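Long-range contact in 8-amino-8-demethylriboflavin N,N-dimethyltransferase (Streptomyces davawensis, PDB 4D7K), which transfers two methyl groups from S-adenosylmethionine to 8-amino-8-demethylriboflavin, the last two steps in making the antibiotic roseoflavin: residues 280-292 against 309-321. Numbering follows the deposited sequence.
Sequences RLLILDSVIGETG and EHRTRAQWDDLLA
His310 lays one face of its imidazole over the side chain of Ser286. Ser286 CB sits almost on the ring normal, 4.0 Å from the ring centroid, in a CH-pi contact. Asp285 OD1 lies 3.0 Å from His310 ND1, with carboxylate and ring planes 67° apart. Asp285 OD1 accepts from Ser286 N, which meets it from above the carboxylate plane. The other oxygen, Asp285 OD2, faces the edge of the Trp316 indole. Two residues earlier in the strand, Ile283 reaches the same indole, with Ile283 CD1 3.7 Å from Trp316 CZ3. A water joins the two segments: it accepts from Trp316 NE1 and Arg311 N and donates to Ser286 O. This gives the indole N-H a partner.

Farther on in the chain, Ile288 packs its CB and CG2 on Thr312 CG2 and its CG1 on His310 CB. A type II beta turn from Val287 to Glu290 brings Glu290 to Arg313. Their salt bridge is nearly flat, the carboxylate and guanidinium 5° apart. Arg313 NH1 is 2.8 Å from Glu290 OE1 and bonds to the syn lone pair of Glu290 OE2 at 3.1 Å. The extended Arg313 chain, with CG anti to the backbone N (chi1 -172°), carries the guanidinium out to the turn. Thr312 and Gln315 form a capping box at the helix start.

The contact lies in the Rossmann-like methyltransferase domain, away from the predicted S-adenosylmethionine site. Helix 313-322 packs against strand 280-285 of the seven-stranded sheet through Trp316 and Leu320, which meet Ile283; both also touch strand 337-344. Helix 293-305 borders His310 through Asp299 and Met302.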
loop_
_atom_site.group_PDB
_atom_site.type_symbol
_atom_site.label_atom_id
_atom_site.label_comp_id
_atom_site.label_asym_id
_atom_site.label_seq_id
_atom_site.Cartn_x
_atom_site.Cartn_y
_atom_site.Cartn_z
ATOM N N ARG A 280 33.450 11.322 -21.684
ATOM C CA ARG A 280 31.993 11.364 -21.668
ATOM C C ARG A 280 31.424 12.042 -20.428
ATOM O O ARG A 280 32.029 12.031 -19.355
ATOM C CB ARG A 280 31.412 9.950 -21.765
ATOM C CG ARG A 280 31.686 9.236 -23.076
ATOM C CD ARG A 280 30.886 9.833 -24.218
ATOM N NE ARG A 280 31.074 9.082 -25.455
ATOM C CZ ARG A 280 31.982 9.373 -26.383
ATOM N NH1 ARG A 280 32.795 10.408 -26.226
ATOM N NH2 ARG A 280 32.073 8.626 -27.473
ATOM N N LEU A 281 30.250 12.638 -20.604
ATOM C CA LEU A 281 29.410 13.054 -19.492
ATOM C C LEU A 281 28.261 12.060 -19.392
ATOM O O LEU A 281 27.482 11.915 -20.330
ATOM C CB LEU A 281 28.884 14.478 -19.693
ATOM C CG LEU A 281 27.769 14.952 -18.755
ATOM C CD1 LEU A 281 28.202 14.878 -17.297
ATOM C CD2 LEU A 281 27.343 16.366 -19.114
ATOM N N LEU A 282 28.174 11.357 -18.268
ATOM C CA LEU A 282 27.124 10.361 -18.075
ATOM C C LEU A 282 26.074 10.874 -17.098
ATOM O O LEU A 282 26.363 11.078 -15.920
ATOM C CB LEU A 282 27.713 9.042 -17.568
ATOM C CG LEU A 282 28.960 8.521 -18.290
ATOM C CD1 LEU A 282 29.465 7.258 -17.619
ATOM C CD2 LEU A 282 28.687 8.278 -19.776
ATOM N N ILE A 283 24.858 11.089 -17.586
ATOM C CA ILE A 283 23.787 11.565 -16.723
ATOM C C ILE A 283 22.851 10.421 -16.351
ATOM O O ILE A 283 22.229 9.798 -17.208
ATOM C CB ILE A 283 22.983 12.700 -17.380
ATOM C CG1 ILE A 283 23.916 13.843 -17.785
ATOM C CG2 ILE A 283 21.917 13.215 -16.423
ATOM C CD1 ILE A 283 23.201 15.041 -18.372
ATOM N N LEU A 284 22.770 10.147 -15.057
ATOM C CA LEU A 284 21.951 9.057 -14.554
ATOM C C LEU A 284 20.614 9.609 -14.072
ATOM O O LEU A 284 20.562 10.422 -13.153
ATOM C CB LEU A 284 22.678 8.313 -13.428
ATOM C CG LEU A 284 23.740 7.264 -13.797
ATOM C CD1 LEU A 284 24.828 7.820 -14.699
ATOM C CD2 LEU A 284 24.361 6.678 -12.541
ATOM N N ASP A 285 19.532 9.172 -14.708
ATOM C CA ASP A 285 18.212 9.702 -14.399
ATOM C C ASP A 285 17.121 8.813 -14.980
ATOM O O ASP A 285 17.402 7.864 -15.711
ATOM C CB ASP A 285 18.072 11.130 -14.941
ATOM C CG ASP A 285 17.021 11.946 -14.201
ATOM O OD1 ASP A 285 16.263 11.370 -13.392
ATOM O OD2 ASP A 285 16.949 13.171 -14.436
ATOM N N SER A 286 15.876 9.120 -14.634
ATOM C CA SER A 286 14.729 8.525 -15.299
ATOM C C SER A 286 14.306 9.450 -16.435
ATOM O O SER A 286 14.136 10.652 -16.232
ATOM C CB SER A 286 13.579 8.303 -14.318
ATOM O OG SER A 286 12.470 7.700 -14.961
ATOM N N VAL A 287 14.150 8.896 -17.631
ATOM C CA VAL A 287 13.846 9.712 -18.799
ATOM C C VAL A 287 12.408 9.508 -19.258
ATOM O O VAL A 287 12.018 8.404 -19.649
ATOM C CB VAL A 287 14.815 9.402 -19.957
ATOM C CG1 VAL A 287 14.463 10.220 -21.190
ATOM C CG2 VAL A 287 16.246 9.672 -19.525
ATOM N N ILE A 288 11.623 10.579 -19.192
ATOM C CA ILE A 288 10.225 10.553 -19.607
ATOM C C ILE A 288 10.101 10.087 -21.050
ATOM O O ILE A 288 10.732 10.647 -21.946
ATOM C CB ILE A 288 9.560 11.938 -19.466
ATOM C CG1 ILE A 288 9.644 12.438 -18.018
ATOM C CG2 ILE A 288 8.111 11.887 -19.941
ATOM C CD1 ILE A 288 8.810 11.631 -17.052
ATOM N N GLY A 289 9.290 9.056 -21.263
ATOM C CA GLY A 289 9.092 8.500 -22.588
ATOM C C GLY A 289 10.034 7.344 -22.869
ATOM O O GLY A 289 9.851 6.605 -23.835
ATOM N N GLU A 290 11.050 7.187 -22.025
ATOM C CA GLU A 290 12.027 6.115 -22.201
ATOM C C GLU A 290 12.379 5.477 -20.863
ATOM O O GLU A 290 13.542 5.203 -20.567
ATOM C CB GLU A 290 13.282 6.643 -22.899
ATOM C CG GLU A 290 13.017 7.126 -24.320
ATOM C CD GLU A 290 14.247 7.685 -24.991
ATOM O OE1 GLU A 290 15.256 6.955 -25.076
ATOM O OE2 GLU A 290 14.201 8.854 -25.434
ATOM N N THR A 291 11.352 5.259 -20.055
ATOM C CA THR A 291 11.483 4.525 -18.810
ATOM C C THR A 291 10.452 3.406 -18.836
ATOM O O THR A 291 9.546 3.419 -19.671
ATOM C CB THR A 291 11.267 5.427 -17.581
ATOM O OG1 THR A 291 11.512 4.680 -16.385
ATOM C CG2 THR A 291 9.839 5.963 -17.557
ATOM N N GLY A 292 10.586 2.439 -17.937
ATOM C CA GLY A 292 9.660 1.318 -17.905
ATOM C C GLY A 292 8.423 1.669 -17.110
ATOM O O GLY A 292 8.317 2.776 -16.589
ATOM N N GLU A 309 11.301 18.002 -11.735
ATOM C CA GLU A 309 10.686 17.090 -12.688
ATOM C C GLU A 309 11.729 16.387 -13.565
ATOM O O GLU A 309 12.800 16.932 -13.832
ATOM C CB GLU A 309 9.688 17.857 -13.559
ATOM C CG GLU A 309 8.707 16.988 -14.326
ATOM C CD GLU A 309 7.712 17.808 -15.127
ATOM O OE1 GLU A 309 7.917 19.033 -15.259
ATOM O OE2 GLU A 309 6.724 17.230 -15.626
ATOM N N HIS A 310 11.413 15.170 -14.003
ATOM C CA HIS A 310 12.262 14.460 -14.950
ATOM C C HIS A 310 12.104 15.080 -16.326
ATOM O O HIS A 310 11.073 15.687 -16.621
ATOM C CB HIS A 310 11.914 12.973 -14.997
ATOM C CG HIS A 310 12.147 12.256 -13.706
ATOM N ND1 HIS A 310 13.388 12.188 -13.106
ATOM C CD2 HIS A 310 11.303 11.564 -12.903
ATOM C CE1 HIS A 310 13.295 11.492 -11.986
ATOM N NE2 HIS A 310 12.042 11.102 -11.841
ATOM N N ARG A 311 13.119 14.934 -17.170
ATOM C CA ARG A 311 13.084 15.542 -18.495
ATOM C C ARG A 311 12.929 14.509 -19.612
ATOM O O ARG A 311 13.378 13.365 -19.488
ATOM C CB ARG A 311 14.349 16.376 -18.729
ATOM C CG ARG A 311 14.412 17.680 -17.934
ATOM C CD ARG A 311 15.708 18.431 -18.232
ATOM N NE ARG A 311 15.748 19.775 -17.657
ATOM C CZ ARG A 311 16.277 20.068 -16.471
ATOM N NH1 ARG A 311 16.808 19.112 -15.721
ATOM N NH2 ARG A 311 16.272 21.321 -16.031
ATOM N N THR A 312 12.275 14.917 -20.698
ATOM C CA THR A 312 12.192 14.088 -21.892
ATOM C C THR A 312 13.515 14.165 -22.630
ATOM O O THR A 312 14.381 14.959 -22.269
ATOM C CB THR A 312 11.066 14.531 -22.842
ATOM O OG1 THR A 312 11.370 15.831 -23.363
ATOM C CG2 THR A 312 9.733 14.571 -22.122
ATOM N N ARG A 313 13.663 13.355 -23.673
ATOM C CA ARG A 313 14.894 13.340 -24.456
ATOM C C ARG A 313 15.088 14.653 -25.202
ATOM O O ARG A 313 16.193 15.198 -25.247
ATOM C CB ARG A 313 14.887 12.179 -25.449
ATOM C CG ARG A 313 16.205 11.986 -26.169
ATOM C CD ARG A 313 16.070 10.973 -27.289
ATOM N NE ARG A 313 17.363 10.423 -27.683
ATOM C CZ ARG A 313 17.758 9.181 -27.424
ATOM N NH1 ARG A 313 16.955 8.344 -26.781
ATOM N NH2 ARG A 313 18.955 8.769 -27.820
ATOM N N ALA A 314 14.006 15.150 -25.792
ATOM C CA ALA A 314 14.047 16.400 -26.538
ATOM C C ALA A 314 14.482 17.549 -25.633
ATOM O O ALA A 314 15.252 18.417 -26.040
ATOM C CB ALA A 314 12.689 16.691 -27.165
ATOM N N GLN A 315 13.989 17.540 -24.401
ATOM C CA GLN A 315 14.376 18.543 -23.419
ATOM C C GLN A 315 15.865 18.454 -23.100
ATOM O O GLN A 315 16.550 19.476 -23.006
ATOM C CB GLN A 315 13.547 18.389 -22.145
ATOM C CG GLN A 315 12.092 18.792 -22.311
ATOM C CD GLN A 315 11.267 18.524 -21.068
ATOM O OE1 GLN A 315 11.289 17.421 -20.519
ATOM N NE2 GLN A 315 10.539 19.536 -20.611
ATOM N N TRP A 316 16.361 17.228 -22.944
ATOM C CA TRP A 316 17.779 17.007 -22.680
ATOM C C TRP A 316 18.624 17.428 -23.869
ATOM O O TRP A 316 19.694 18.012 -23.700
ATOM C CB TRP A 316 18.055 15.542 -22.338
ATOM C CG TRP A 316 17.774 15.187 -20.908
ATOM C CD1 TRP A 316 16.818 14.325 -20.449
ATOM C CD2 TRP A 316 18.454 15.686 -19.747
ATOM N NE1 TRP A 316 16.864 14.253 -19.076
ATOM C CE2 TRP A 316 17.859 15.078 -18.621
ATOM C CE3 TRP A 316 19.510 16.585 -19.550
ATOM C CZ2 TRP A 316 18.283 15.341 -17.318
ATOM C CZ3 TRP A 316 19.930 16.843 -18.257
ATOM C CH2 TRP A 316 19.315 16.223 -17.156
ATOM N N ASP A 317 18.139 17.131 -25.073
ATOM C CA ASP A 317 18.794 17.576 -26.299
ATOM C C ASP A 317 18.982 19.088 -26.297
ATOM O O ASP A 317 20.079 19.583 -26.548
ATOM C CB ASP A 317 17.987 17.158 -27.533
ATOM C CG ASP A 317 18.484 15.864 -28.153
ATOM O OD1 ASP A 317 19.717 15.659 -28.198
ATOM O OD2 ASP A 317 17.642 15.055 -28.601
ATOM N N ASP A 318 17.904 19.810 -26.003
ATOM C CA ASP A 318 17.898 21.270 -26.033
ATOM C C ASP A 318 18.814 21.857 -24.963
ATOM O O ASP A 318 19.519 22.836 -25.204
ATOM C CB ASP A 318 16.470 21.797 -25.854
ATOM C CG ASP A 318 16.311 23.238 -26.313
ATOM O OD1 ASP A 318 17.092 24.105 -25.866
ATOM O OD2 ASP A 318 15.405 23.502 -27.132
ATOM N N LEU A 319 18.798 21.251 -23.782
ATOM C CA LEU A 319 19.648 21.698 -22.688
ATOM C C LEU A 319 21.119 21.474 -23.030
ATOM O O LEU A 319 21.932 22.396 -22.952
ATOM C CB LEU A 319 19.279 20.968 -21.394
ATOM C CG LEU A 319 19.195 21.817 -20.124
ATOM C CD1 LEU A 319 18.079 22.838 -20.252
ATOM C CD2 LEU A 319 18.984 20.943 -18.896
ATOM N N LEU A 320 21.449 20.247 -23.421
ATOM C CA LEU A 320 22.822 19.876 -23.748
ATOM C C LEU A 320 23.346 20.614 -24.976
ATOM O O LEU A 320 24.549 20.844 -25.100
ATOM C CB LEU A 320 22.922 18.364 -23.970
ATOM C CG LEU A 320 22.707 17.510 -22.719
ATOM C CD1 LEU A 320 22.316 16.087 -23.096
ATOM C CD2 LEU A 320 23.948 17.513 -21.843
ATOM N N ALA A 321 22.440 20.980 -25.879
ATOM C CA ALA A 321 22.813 21.710 -27.087
ATOM C C ALA A 321 23.406 23.069 -26.737
ATOM O O ALA A 321 24.399 23.496 -27.324
ATOM C CB ALA A 321 21.606 21.878 -28.011
HETATM O O HOH W 1 15.059 13.090 -16.900
HETATM O O HOH W 2 12.147 10.652 -24.424
#